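PDB 3GFV: petrobactin-binding protein YclQ from Bacillus subtilis subsp. subtilis str. 168, which binds iron-free and ferric petrobactin, and the precursor 3,4-dihydroxybenzoic acid, as the solute-binding component of the YclNOPQ ABC transporter for ferric-petrobactin uptake. Local coordinates for residues 176-184 against 242-250; 264-274 against 286-297. All coordinates share one frame; numbering follows the deposited sequence. Where two conformers were deposited one is given.

Contact 1: 176-184 against 242-250; sequences VIMANDGKI and ETSSTKQVV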
# COMPACT_ATOMS: atom_id res chain seq x y z
N VAL A 176 -14.61 -3.65 4.55
CA VAL A 176 -13.58 -3.82 3.51
C VAL A 176 -13.39 -5.29 3.20
O VAL A 176 -13.11 -6.10 4.11
CB VAL A 176 -12.22 -3.24 3.99
CG1 VAL A 176 -11.17 -3.34 2.88
CG2 VAL A 176 -12.39 -1.78 4.43
N ILE A 177 -13.51 -5.66 1.93
CA ILE A 177 -13.34 -7.07 1.53
C ILE A 177 -12.38 -7.18 0.37
O ILE A 177 -12.27 -6.27 -0.44
CB ILE A 177 -14.64 -7.78 1.14
CG1 ILE A 177 -15.36 -7.06 -0.02
CG2 ILE A 177 -15.55 -7.98 2.38
CD1 ILE A 177 -16.53 -7.80 -0.60
N MSE A 178 -11.73 -8.34 0.27
CA MSE A 178 -10.94 -8.65 -0.91
C MSE A 178 -11.49 -9.92 -1.54
O MSE A 178 -11.80 -10.91 -0.83
CB MSE A 178 -9.45 -8.78 -0.56
CG MSE A 178 -8.60 -9.14 -1.76
SE MSE A 178 -6.70 -9.10 -1.24
CE MSE A 178 -6.70 -10.76 -0.31
N ALA A 179 -11.69 -9.88 -2.85
CA ALA A 179 -12.15 -11.03 -3.61
C ALA A 179 -10.97 -11.71 -4.28
O ALA A 179 -10.09 -11.05 -4.80
CB ALA A 179 -13.16 -10.60 -4.66
N ASN A 180 -10.96 -13.04 -4.28
CA ASN A 180 -9.85 -13.76 -4.84
C ASN A 180 -10.37 -15.06 -5.39
O ASN A 180 -10.63 -16.02 -4.65
CB ASN A 180 -8.77 -14.00 -3.78
CG ASN A 180 -7.56 -14.71 -4.34
OD1 ASN A 180 -7.01 -14.31 -5.38
ND2 ASN A 180 -7.12 -15.75 -3.66
N ASP A 181 -10.60 -15.06 -6.71
CA ASP A 181 -11.12 -16.23 -7.38
C ASP A 181 -12.41 -16.66 -6.69
O ASP A 181 -12.63 -17.84 -6.42
CB ASP A 181 -10.10 -17.35 -7.33
CG ASP A 181 -10.41 -18.46 -8.32
OD1 ASP A 181 -11.31 -18.27 -9.18
OD2 ASP A 181 -9.76 -19.53 -8.23
N GLY A 182 -13.25 -15.68 -6.38
CA GLY A 182 -14.56 -15.96 -5.82
C GLY A 182 -14.61 -16.07 -4.31
O GLY A 182 -15.69 -15.96 -3.72
N LYS A 183 -13.46 -16.31 -3.66
CA LYS A 183 -13.42 -16.34 -2.20
C LYS A 183 -13.30 -14.91 -1.66
O LYS A 183 -12.61 -14.07 -2.23
CB LYS A 183 -12.25 -17.18 -1.69
CG LYS A 183 -12.46 -18.71 -1.72
CD LYS A 183 -13.53 -19.12 -2.71
CE LYS A 183 -13.52 -20.63 -2.95
NZ LYS A 183 -14.18 -20.98 -4.24
N ILE A 184 -13.97 -14.65 -0.55
CA ILE A 184 -13.96 -13.30 0.03
C ILE A 184 -13.24 -13.32 1.37
O ILE A 184 -13.39 -14.26 2.14
CB ILE A 184 -15.41 -12.87 0.33
CG1 ILE A 184 -16.29 -13.04 -0.91
CG2 ILE A 184 -15.45 -11.43 0.83
CD1 ILE A 184 -17.77 -13.10 -0.58
N GLU A 242 -4.94 -12.26 -12.74
CA GLU A 242 -5.76 -13.46 -12.83
C GLU A 242 -7.19 -13.00 -13.00
O GLU A 242 -7.45 -11.79 -13.06
CB GLU A 242 -5.58 -14.32 -11.57
CG GLU A 242 -4.19 -14.93 -11.48
CD GLU A 242 -3.87 -15.82 -12.68
OE1 GLU A 242 -4.70 -16.71 -13.00
OE2 GLU A 242 -2.80 -15.64 -13.31
N THR A 243 -8.14 -13.92 -13.08
CA THR A 243 -9.51 -13.49 -13.30
C THR A 243 -10.05 -12.67 -12.12
O THR A 243 -9.71 -12.92 -10.96
CB THR A 243 -10.43 -14.67 -13.64
OG1 THR A 243 -10.38 -15.63 -12.58
CG2 THR A 243 -9.97 -15.33 -14.93
N SER A 244 -10.88 -11.68 -12.45
CA SER A 244 -11.58 -10.88 -11.45
C SER A 244 -12.78 -11.63 -10.91
O SER A 244 -13.36 -12.47 -11.60
CB SER A 244 -12.06 -9.58 -12.10
OG SER A 244 -11.01 -9.01 -12.87
N SER A 245 -13.18 -11.35 -9.68
CA SER A 245 -14.37 -12.04 -9.16
C SER A 245 -15.21 -11.12 -8.30
O SER A 245 -15.99 -11.56 -7.46
CB SER A 245 -14.00 -13.32 -8.41
OG SER A 245 -13.10 -13.06 -7.34
N THR A 246 -15.08 -9.83 -8.55
CA THR A 246 -15.86 -8.85 -7.80
C THR A 246 -17.36 -8.88 -8.11
O THR A 246 -18.19 -8.83 -7.19
CB THR A 246 -15.32 -7.45 -8.07
OG1 THR A 246 -14.02 -7.36 -7.49
CG2 THR A 246 -16.23 -6.42 -7.45
N LYS A 247 -17.71 -8.96 -9.39
CA LYS A 247 -19.12 -8.90 -9.77
C LYS A 247 -19.91 -10.10 -9.27
O LYS A 247 -21.09 -9.97 -8.91
CB LYS A 247 -19.26 -8.79 -11.29
CG LYS A 247 -18.78 -7.46 -11.86
CD LYS A 247 -19.21 -7.30 -13.31
CE LYS A 247 -20.69 -7.67 -13.48
NZ LYS A 247 -21.21 -7.38 -14.85
N GLN A 248 -19.29 -11.26 -9.25
CA GLN A 248 -20.02 -12.43 -8.78
C GLN A 248 -20.29 -12.26 -7.30
O GLN A 248 -21.23 -12.84 -6.77
CB GLN A 248 -19.27 -13.73 -9.06
CG GLN A 248 -18.07 -14.02 -8.17
CD GLN A 248 -17.22 -15.17 -8.71
OE1 GLN A 248 -17.09 -16.22 -8.07
NE2 GLN A 248 -16.66 -14.99 -9.90
N VAL A 249 -19.46 -11.45 -6.62
CA VAL A 249 -19.74 -11.21 -5.22
C VAL A 249 -20.81 -10.13 -5.07
O VAL A 249 -21.84 -10.36 -4.46
CB VAL A 249 -18.51 -10.78 -4.41
CG1 VAL A 249 -18.95 -10.45 -2.96
CG2 VAL A 249 -17.43 -11.86 -4.44
N VAL A 250 -20.56 -8.96 -5.64
CA VAL A 250 -21.35 -7.80 -5.21
C VAL A 250 -22.68 -7.72 -5.93
O VAL A 250 -23.62 -7.11 -5.44
CB VAL A 250 -20.60 -6.48 -5.38
CG1 VAL A 250 -19.30 -6.51 -4.58
CG2 VAL A 250 -20.35 -6.20 -6.84
O HOH W 1 -10.55 -12.51 -8.24
O HOH W 2 -12.21 -15.59 -10.79
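Ser245 reaches into the hairpin turn of segment 176-184. Its CB already lies close to the turn, 3.2 Å from Gly182 N. From there chi1 of 57° places OG between the backbone N and the carbonyl carbon of Ser245, facing the amides in the middle of the turn. OG then accepts a hydrogen bond from Gly182 N at 2.8 Å, with an N-H...O angle of 154°. The same OG donates to water 1, and it also rests 3.6 Å from Ala179 CB. Water 1 in turn accepts from Asp181 N and donates to Thr243 O. One hydroxyl and one water thus serve two successive amides of the type I' turn Asn180-Lys183, which closes this beta hairpin. The Gln248 amide oxygen OE1 comes to 3.4 Å from Gly182 CA. Further along, the contact turns apolar. Ile184 and Val249 meet tip to tip, with Ile184 CD1 3.8 Å from Val249 CG1. Ile177 CD1 and Ala179 CB approach the same valine more loosely. Water 2 links Asp181 OD1 and Thr243 OG1. Asp235, at the end of strand 230-235, accepts from Ser245 N and Thr246 OG1 through OD2. Helix 246-250 packs on the hairpin of strands 173-180 and 183-187, with Tyr220 and Ile223 of helix 220-226 also touching Val249.

Contact 2: 264-274 against 286-297; sequences GHVIYLDSATW and QMIKEVKDGLEK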
# COMPACT_ATOMS: atom_id res chain seq x y z
N GLY A 264 -26.04 1.84 -3.90
CA GLY A 264 -24.96 2.19 -4.82
C GLY A 264 -23.72 2.73 -4.12
O GLY A 264 -23.10 3.71 -4.57
N HIS A 265 -23.37 2.12 -2.99
CA HIS A 265 -22.16 2.51 -2.26
C HIS A 265 -21.16 1.37 -2.17
O HIS A 265 -20.59 1.11 -1.11
CB HIS A 265 -22.51 3.04 -0.87
CG HIS A 265 -23.29 4.31 -0.91
ND1 HIS A 265 -22.91 5.38 -1.68
CD2 HIS A 265 -24.44 4.68 -0.29
CE1 HIS A 265 -23.79 6.36 -1.54
NE2 HIS A 265 -24.72 5.96 -0.69
N VAL A 266 -21.00 0.66 -3.29
CA VAL A 266 -19.87 -0.24 -3.44
C VAL A 266 -18.75 0.59 -4.05
O VAL A 266 -18.94 1.27 -5.06
CB VAL A 266 -20.19 -1.47 -4.31
CG1 VAL A 266 -18.98 -2.41 -4.37
CG2 VAL A 266 -21.38 -2.23 -3.72
N ILE A 267 -17.60 0.57 -3.39
CA ILE A 267 -16.45 1.35 -3.84
C ILE A 267 -15.39 0.39 -4.34
O ILE A 267 -14.84 -0.40 -3.56
CB ILE A 267 -15.96 2.22 -2.69
CG1 ILE A 267 -17.10 3.18 -2.29
CG2 ILE A 267 -14.63 2.96 -3.04
CD1 ILE A 267 -16.90 3.85 -0.94
N TYR A 268 -15.15 0.42 -5.65
CA TYR A 268 -14.19 -0.48 -6.28
C TYR A 268 -12.82 0.20 -6.25
O TYR A 268 -12.55 1.10 -7.05
CB TYR A 268 -14.60 -0.82 -7.70
CG TYR A 268 -15.95 -1.49 -7.76
CD1 TYR A 268 -16.07 -2.86 -7.62
CD2 TYR A 268 -17.12 -0.74 -7.89
CE1 TYR A 268 -17.31 -3.48 -7.65
CE2 TYR A 268 -18.35 -1.35 -7.92
CZ TYR A 268 -18.44 -2.72 -7.80
OH TYR A 268 -19.67 -3.34 -7.83
N LEU A 269 -11.99 -0.23 -5.33
CA LEU A 269 -10.67 0.37 -5.15
C LEU A 269 -9.76 -0.09 -6.28
O LEU A 269 -10.03 -1.10 -6.93
CB LEU A 269 -10.10 0.01 -3.77
CG LEU A 269 -10.89 0.60 -2.59
CD1 LEU A 269 -10.41 0.07 -1.23
CD2 LEU A 269 -10.94 2.16 -2.61
N ASP A 270 -8.70 0.68 -6.54
CA ASP A 270 -7.72 0.31 -7.56
C ASP A 270 -6.90 -0.86 -7.04
O ASP A 270 -5.92 -0.68 -6.33
CB ASP A 270 -6.84 1.55 -7.82
CG ASP A 270 -5.62 1.27 -8.70
OD1 ASP A 270 -5.44 0.15 -9.21
OD2 ASP A 270 -4.83 2.21 -8.86
N SER A 271 -7.31 -2.08 -7.40
CA SER A 271 -6.80 -3.28 -6.73
C SER A 271 -5.29 -3.41 -6.84
O SER A 271 -4.62 -3.76 -5.86
CB SER A 271 -7.48 -4.53 -7.27
OG SER A 271 -8.90 -4.44 -7.11
N ALA A 272 -4.75 -3.15 -8.02
CA ALA A 272 -3.29 -3.24 -8.20
C ALA A 272 -2.53 -2.33 -7.23
O ALA A 272 -1.56 -2.76 -6.59
CB ALA A 272 -2.90 -2.93 -9.67
N THR A 273 -2.96 -1.08 -7.09
CA THR A 273 -2.31 -0.18 -6.15
C THR A 273 -2.49 -0.63 -4.71
O THR A 273 -1.53 -0.66 -3.93
CB THR A 273 -2.83 1.25 -6.35
OG1 THR A 273 -2.45 1.70 -7.65
CG2 THR A 273 -2.26 2.21 -5.29
N TRP A 274 -3.71 -1.03 -4.35
CA TRP A 274 -3.99 -1.40 -2.96
C TRP A 274 -3.31 -2.70 -2.53
O TRP A 274 -2.86 -2.81 -1.38
CB TRP A 274 -5.51 -1.46 -2.70
CG TRP A 274 -6.13 -0.12 -2.58
CD1 TRP A 274 -6.33 0.79 -3.57
CD2 TRP A 274 -6.63 0.48 -1.38
NE1 TRP A 274 -6.93 1.92 -3.07
CE2 TRP A 274 -7.09 1.77 -1.72
CE3 TRP A 274 -6.70 0.07 -0.04
CZ2 TRP A 274 -7.66 2.64 -0.77
CZ3 TRP A 274 -7.26 0.93 0.90
CH2 TRP A 274 -7.74 2.20 0.52
N GLN A 286 -3.47 8.92 -3.67
CA GLN A 286 -4.48 8.26 -4.48
C GLN A 286 -5.54 7.60 -3.60
O GLN A 286 -6.74 7.75 -3.85
CB GLN A 286 -3.85 7.20 -5.38
CG GLN A 286 -4.90 6.53 -6.25
CD GLN A 286 -4.36 5.36 -7.03
OE1 GLN A 286 -3.31 5.44 -7.67
NE2 GLN A 286 -5.10 4.26 -6.99
N MSE A 287 -5.07 6.87 -2.60
CA MSE A 287 -5.95 6.06 -1.75
C MSE A 287 -6.92 6.94 -0.99
O MSE A 287 -8.14 6.62 -0.89
CB MSE A 287 -5.15 5.15 -0.81
CG MSE A 287 -4.43 4.01 -1.56
SE MSE A 287 -2.91 3.32 -0.55
CE MSE A 287 -3.85 2.36 0.78
N ILE A 288 -6.43 8.04 -0.46
CA ILE A 288 -7.33 8.98 0.22
C ILE A 288 -8.43 9.43 -0.73
O ILE A 288 -9.63 9.40 -0.40
CB ILE A 288 -6.57 10.19 0.76
CG1 ILE A 288 -5.58 9.75 1.85
CG2 ILE A 288 -7.55 11.29 1.30
CD1 ILE A 288 -4.49 10.80 2.12
N LYS A 289 -8.04 9.83 -1.94
CA LYS A 289 -9.00 10.36 -2.90
C LYS A 289 -10.04 9.32 -3.34
O LYS A 289 -11.22 9.65 -3.51
CB LYS A 289 -8.28 10.92 -4.13
CG LYS A 289 -9.23 11.36 -5.25
CD LYS A 289 -8.49 11.77 -6.52
CE LYS A 289 -9.44 11.90 -7.71
NZ LYS A 289 -10.60 12.79 -7.40
N GLU A 290 -9.62 8.07 -3.51
CA GLU A 290 -10.58 7.03 -3.83
C GLU A 290 -11.63 6.88 -2.73
O GLU A 290 -12.83 6.71 -3.03
CB GLU A 290 -9.90 5.67 -4.04
CG GLU A 290 -8.96 5.60 -5.22
CD GLU A 290 -8.33 4.21 -5.32
OE1 GLU A 290 -9.03 3.30 -5.76
OE2 GLU A 290 -7.17 4.03 -4.92
N VAL A 291 -11.20 6.89 -1.48
CA VAL A 291 -12.12 6.73 -0.35
C VAL A 291 -13.05 7.95 -0.24
O VAL A 291 -14.28 7.81 -0.09
CB VAL A 291 -11.36 6.43 0.97
CG1 VAL A 291 -12.31 6.40 2.17
CG2 VAL A 291 -10.64 5.07 0.87
N LYS A 292 -12.46 9.13 -0.34
CA LYS A 292 -13.21 10.40 -0.24
C LYS A 292 -14.26 10.45 -1.35
O LYS A 292 -15.43 10.75 -1.09
CB LYS A 292 -12.25 11.59 -0.37
CG LYS A 292 -12.94 12.97 -0.40
CD LYS A 292 -11.90 14.06 -0.73
CE LYS A 292 -12.53 15.37 -1.22
NZ LYS A 292 -13.38 15.97 -0.15
N ASP A 293 -13.85 10.14 -2.57
CA ASP A 293 -14.78 10.08 -3.70
C ASP A 293 -15.92 9.10 -3.47
O ASP A 293 -17.08 9.39 -3.76
CB ASP A 293 -14.06 9.72 -5.00
CG ASP A 293 -13.28 10.89 -5.57
OD1 ASP A 293 -13.37 12.01 -5.01
OD2 ASP A 293 -12.58 10.68 -6.59
N GLY A 294 -15.58 7.92 -2.96
CA GLY A 294 -16.58 6.93 -2.60
C GLY A 294 -17.56 7.49 -1.58
O GLY A 294 -18.79 7.33 -1.74
N LEU A 295 -17.03 8.17 -0.56
CA LEU A 295 -17.88 8.63 0.56
C LEU A 295 -18.72 9.82 0.17
O LEU A 295 -19.72 10.14 0.83
CB LEU A 295 -17.04 8.98 1.80
CG LEU A 295 -16.29 7.80 2.43
CD1 LEU A 295 -15.43 8.32 3.58
CD2 LEU A 295 -17.25 6.71 2.90
N GLU A 296 -18.33 10.49 -0.91
CA GLU A 296 -19.02 11.70 -1.33
C GLU A 296 -20.06 11.45 -2.42
O GLU A 296 -20.81 12.35 -2.78
CB GLU A 296 -18.00 12.76 -1.76
CG GLU A 296 -17.25 13.31 -0.58
CD GLU A 296 -16.28 14.40 -0.94
OE1 GLU A 296 -15.94 14.53 -2.14
OE2 GLU A 296 -15.85 15.14 -0.03
N LYS A 297 -20.12 10.23 -2.93
CA LYS A 297 -21.07 9.90 -3.99
C LYS A 297 -22.49 9.96 -3.46
O LYS A 297 -22.76 9.53 -2.34
CB LYS A 297 -20.81 8.51 -4.56
CG LYS A 297 -20.17 8.51 -5.92
CD LYS A 297 -20.78 7.43 -6.80
CE LYS A 297 -21.18 6.21 -5.97
NZ LYS A 297 -21.37 4.99 -6.82
O HOH W 3 -20.32 5.26 -2.69
O HOH W 4 -11.67 3.74 -6.56
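Glu290 and Trp274 run past each other in opposite directions, and their carboxylate and ring planes stand 77° apart. Trp274 NE1 donates to Glu290 OE2 at 2.8 Å. The oxygen lies in the indole plane, while the N-H meets the carboxylate from above. In one of its two conformers, Gln286 NE2 donates to this OE2 from the opposite face, a less certain grip. The other oxygen, OE1, uses its syn lone pair to accept from Asp270 N at 2.8 Å, and takes a further bond from water 4. Trp274 NE1 and Asp270 N thus hold both carboxylate oxygens, which should fix the group's rotation. In that conformer Gln286 crosses Asp270 at about a right angle, its amide nearly coplanar with the aspartate carboxylate. Gln286 NE2 donates to Asp270 OD2 at 2.8 Å, on the anti side. Asp270 is the N-cap of helix 271-276. Its OD2 accepts from Thr273 OG1, and its OD1 takes a weak capping bond from Thr273 N. In this alpha/beta lobe of the periplasmic binding protein fold, helix 281-296 runs back antiparallel to strand 266-268, at 155° between short-segment axes. Met287, a selenomethionine, lies over one face of the Trp274 indole. Chi3 of 74° bends its chain and brings CE over the six-membered ring, 3.7 Å from the centroid, a CH-pi contact. SE stands farther off, 4.7 Å from that centroid, a Met-aromatic contact. Leu269 CD1 covers the opposite face. At Gly294 the helix backbone comes close to the strand, and Ile267 CD1 sits 3.5 Å from Gly294 CA. Beyond it, Lys297 NZ donates to Gly264 O.

Both contacts build on the mixed sheet of one lobe, and their centres lie about 16 Å apart. Strand 230-235 runs between strands 173-180 and 266-268, pairing in parallel with each, and so ties contact 1 to contact 2. The two also touch directly through side chains: Thr246 and Val250 of helix 246-250 pack on Tyr268, and Val250 CG1 lies 4.1 Å from Val266 CG1. Asp235, whose carboxylate serves contact 1, also gives its backbone N to Ser271 OG of segment 264-274. Both segments of contact 1 come earlier in the sequence than those of contact 2.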